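Local coordinates for protein 3,4-dihydroxy-2-butanone 4-phosphate synthase (Candida albicans, PDB 1TKS) that catalyses the conversion of D-ribulose 5-phosphate to formate and 3,4-dihydroxy-2-butanone 4-phosphate, a step in riboflavin biosynthesis, at residues Ile36-Ala39 / Glu40-Thr43; Pro116-Pro120 / Gln121-Lys125. All coordinates share one frame; numbering follows the deposited sequence.

Contact 1 (Ile36-Ala39 / Glu40-Thr43); sequences IMAA and ELIT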
# COMPACT_ATOMS: atom_id res chain seq x y z
N ILE B 36 2.86 -9.43 -11.49
CA ILE B 36 3.11 -10.56 -10.61
C ILE B 36 4.47 -11.18 -10.90
O ILE B 36 4.86 -11.32 -12.06
CB ILE B 36 2.08 -11.71 -10.79
CG1 ILE B 36 0.65 -11.16 -10.70
CG2 ILE B 36 2.31 -12.79 -9.74
CD1 ILE B 36 -0.43 -12.23 -10.81
N MET B 37 5.20 -11.55 -9.85
CA MET B 37 6.49 -12.21 -10.01
C MET B 37 6.77 -13.10 -8.81
O MET B 37 6.07 -13.02 -7.80
CB MET B 37 7.64 -11.20 -10.21
CG MET B 37 8.10 -10.41 -8.97
SD MET B 37 9.70 -9.63 -9.24
CE MET B 37 10.82 -11.00 -9.04
N ALA B 38 7.77 -13.96 -8.94
CA ALA B 38 8.15 -14.88 -7.88
C ALA B 38 8.59 -14.13 -6.63
O ALA B 38 9.45 -13.26 -6.69
CB ALA B 38 9.26 -15.79 -8.36
N ALA B 39 7.99 -14.47 -5.49
CA ALA B 39 8.32 -13.80 -4.24
C ALA B 39 9.80 -13.95 -3.87
O ALA B 39 10.43 -12.99 -3.41
CB ALA B 39 7.45 -14.35 -3.10
N GLU B 40 10.35 -15.14 -4.07
CA GLU B 40 11.74 -15.40 -3.72
C GLU B 40 12.75 -14.69 -4.61
O GLU B 40 13.93 -14.63 -4.29
CB GLU B 40 12.02 -16.91 -3.76
CG GLU B 40 11.79 -17.55 -5.12
CD GLU B 40 11.75 -19.06 -5.04
OE1 GLU B 40 12.83 -19.70 -5.08
OE2 GLU B 40 10.64 -19.60 -4.93
N LEU B 41 12.28 -14.12 -5.72
CA LEU B 41 13.20 -13.46 -6.64
C LEU B 41 13.10 -11.95 -6.69
O LEU B 41 13.89 -11.30 -7.38
CB LEU B 41 13.00 -14.02 -8.05
CG LEU B 41 13.14 -15.53 -8.23
CD1 LEU B 41 12.83 -15.91 -9.68
CD2 LEU B 41 14.55 -15.96 -7.85
N ILE B 42 12.15 -11.37 -5.96
CA ILE B 42 11.99 -9.92 -5.99
C ILE B 42 13.09 -9.18 -5.24
O ILE B 42 13.29 -9.36 -4.04
CB ILE B 42 10.60 -9.48 -5.45
CG1 ILE B 42 10.35 -8.01 -5.79
CG2 ILE B 42 10.49 -9.70 -3.95
CD1 ILE B 42 8.89 -7.58 -5.65
N THR B 43 13.82 -8.36 -5.99
CA THR B 43 14.93 -7.57 -5.45
C THR B 43 14.46 -6.19 -5.05
O THR B 43 13.31 -5.82 -5.30
CB THR B 43 16.04 -7.39 -6.50
OG1 THR B 43 15.48 -6.73 -7.64
CG2 THR B 43 16.61 -8.73 -6.93
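Met37 reaches forward over the turn that follows its own strand and meets Leu41 and Ile42. Its CG stands between the backbone N and the carbonyl carbon (chi1 74°), and a bend about the CG-SD bond (chi3 -78°) brings the terminal methyl over one face of the Leu41-Ile42 peptide. There Met37 CE lies 3.4 Å from Leu41 C, close enough for the methyl to rest on the peptide group itself. The same methyl touches Leu41 CB, while Met37 SD is 3.9 Å from Ile42 CG1; the Met37 and Ile42 side chains cross at about a right angle. Beside this group, Ala38 CB packs against the branch of Leu41, 3.8 Å from CD1. Ile42 presents its other branch to the backbone, with CG2 3.3 Å from Ala39 O.

Beneath these side chains the chain folds through two overlapping type I beta turns. Leu41 N donates to Ala38 O at 3.1 Å, closing the first. The bond that closes the second, Ile42 N to Ala39 O, is weak at 3.5 Å. At the polar edge, the Glu40 side chain extends beyond CG, and its OE2 accepts a hydrogen bond from Gln159 N.

The turn carries the chain from strand 34-38 to helix 44-52, whose N-cap is Thr43, with OG1 bonded to Lys46 N. Met37 and Ile42 both touch Val163 of the adjacent antiparallel strand 162-166, and Met47 of helix 44-52 adjoins Ile42. Helix 103-114 covers another part of the turn, where Thr110 meets both Ala39 and Ile42, and Ala114 meets Ala39 and Glu40.

Contact 2 (Pro116-Pro120 / Gln121-Lys125); sequences PNSKP and QDFIK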
# COMPACT_ATOMS: atom_id res chain seq x y z
N PRO B 116 11.92 -21.34 2.54
CA PRO B 116 11.51 -22.52 3.33
C PRO B 116 12.11 -22.56 4.73
O PRO B 116 11.57 -23.21 5.62
CB PRO B 116 12.00 -23.69 2.48
CG PRO B 116 12.01 -23.15 1.10
CD PRO B 116 12.56 -21.76 1.29
N ASN B 117 13.24 -21.89 4.92
CA ASN B 117 13.90 -21.89 6.22
C ASN B 117 13.34 -20.85 7.19
O ASN B 117 13.67 -20.86 8.37
CB ASN B 117 15.40 -21.69 6.05
CG ASN B 117 16.04 -22.77 5.21
OD1 ASN B 117 15.88 -23.96 5.48
ND2 ASN B 117 16.78 -22.37 4.18
N SER B 118 12.50 -19.95 6.69
CA SER B 118 11.93 -18.92 7.55
C SER B 118 11.04 -19.53 8.61
O SER B 118 10.36 -20.54 8.38
CB SER B 118 11.12 -17.91 6.73
OG SER B 118 11.98 -17.14 5.92
N LYS B 119 11.05 -18.91 9.79
CA LYS B 119 10.26 -19.37 10.92
C LYS B 119 9.29 -18.29 11.36
O LYS B 119 9.52 -17.10 11.12
CB LYS B 119 11.19 -19.75 12.08
CG LYS B 119 12.24 -20.78 11.72
CD LYS B 119 13.11 -21.12 12.92
CE LYS B 119 14.25 -22.05 12.55
NZ LYS B 119 13.78 -23.32 11.94
N PRO B 120 8.20 -18.68 12.04
CA PRO B 120 7.20 -17.72 12.51
C PRO B 120 7.80 -16.57 13.31
O PRO B 120 7.44 -15.41 13.10
CB PRO B 120 6.28 -18.59 13.37
CG PRO B 120 6.36 -19.92 12.71
CD PRO B 120 7.83 -20.06 12.42
N GLN B 121 8.73 -16.88 14.21
CA GLN B 121 9.36 -15.86 15.05
C GLN B 121 10.29 -14.90 14.30
O GLN B 121 10.77 -13.93 14.89
CB GLN B 121 10.11 -16.51 16.21
CG GLN B 121 11.30 -17.39 15.83
CD GLN B 121 10.92 -18.83 15.52
OE1 GLN B 121 11.79 -19.69 15.38
NE2 GLN B 121 9.63 -19.10 15.42
N ASP B 122 10.52 -15.16 13.02
CA ASP B 122 11.39 -14.31 12.22
C ASP B 122 10.65 -13.06 11.75
O ASP B 122 11.28 -12.13 11.24
CB ASP B 122 11.89 -15.07 10.99
CG ASP B 122 12.78 -16.26 11.35
OD1 ASP B 122 13.07 -17.06 10.44
OD2 ASP B 122 13.18 -16.38 12.53
N PHE B 123 9.34 -13.03 11.93
CA PHE B 123 8.55 -11.88 11.48
C PHE B 123 7.90 -11.06 12.58
O PHE B 123 7.54 -11.57 13.65
CB PHE B 123 7.47 -12.32 10.49
CG PHE B 123 8.01 -13.05 9.29
CD1 PHE B 123 8.33 -14.40 9.37
CD2 PHE B 123 8.23 -12.38 8.09
CE1 PHE B 123 8.85 -15.08 8.26
CE2 PHE B 123 8.74 -13.04 6.98
CZ PHE B 123 9.06 -14.40 7.07
N ILE B 124 7.76 -9.77 12.31
CA ILE B 124 7.12 -8.82 13.21
C ILE B 124 5.74 -8.56 12.65
O ILE B 124 5.58 -8.34 11.44
CB ILE B 124 7.89 -7.48 13.28
CG1 ILE B 124 9.31 -7.72 13.81
CG2 ILE B 124 7.15 -6.50 14.18
CD1 ILE B 124 10.21 -6.52 13.67
N LYS B 125 4.74 -8.58 13.52
CA LYS B 125 3.36 -8.36 13.14
C LYS B 125 2.75 -7.34 14.10
O LYS B 125 2.93 -7.44 15.32
CB LYS B 125 2.59 -9.68 13.20
CG LYS B 125 3.12 -10.73 12.23
CD LYS B 125 2.54 -12.11 12.49
CE LYS B 125 2.99 -12.68 13.83
NZ LYS B 125 2.61 -14.11 13.97
O HOH W 1 4.89 -14.83 12.13
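A short 3-10 turn, built from two overlapping type I beta turns with Pro120 and Gln121 at the centre of the first, links Lys119 to Asp122 and leads into strand 123-124. Asp122 N donates to Lys119 O at 2.9 Å, and Phe123 N follows with a 3.3 Å bond to Pro120 O. The Asp122 carboxylate folds back over the start of the turn: Lys119 N donates to Asp122 OD1 at 2.8 Å, meeting it from above the carboxylate plane (63° out of it). This return bond resembles one half of a capping box.

On the outer side, Gln121 and Lys119 run side by side in the same direction. A bend at chi2 (-86°) lays the Gln121 amide against its neighbours, with OE1 3.1 Å from Lys119 CD and NE2 3.6 Å from Pro120 CD. On the inner side, the Phe123 ring receives Ser118 CB at its edge, 3.9 Å from CE1, and Lys119 O also lies at that edge. The ring makes an edge-to-face pair with Phe93 and touches helix 103-114 through Ser112 and Leu113, while Ser118 OG bonds to Ser112 O.

Lys119 is thus held at both backbone polar atoms by one residue, Asp122, through its carboxylate and its backbone N-H. Pro120 O takes a second donor, a water that also accepts from Lys125 NZ, so the water links the turn to the Lys125 side chain, whose NZ also bonds to Glu71 O. Lys119 NZ and Asp122 OD1 are 6.5 Å apart and make no direct contact; within this turn the carboxylate bonds to the backbone N-H, and any attraction between the charges would be long-range.

Contacts 1 and 2 both pass through two overlapping type I turns: at contact 1 the chain leaves a strand, at contact 2 it enters one. Their surroundings differ. Contact 1 is buried, its centre about 8 Å from the centre of the chain, whereas 116-125 lies at the surface, about 19 Å from it by the same measure. The centres of the two contacts are about 18 Å apart and their nearest atoms about 7 Å, so they do not touch. Helix 103-114 packs against both, and Gln159 also adjoins both. Contact 1 is nearer the probable substrate site: the side chains of Ala39 and Thr146 are about 11 Å apart. Contact 2 lies away from that site.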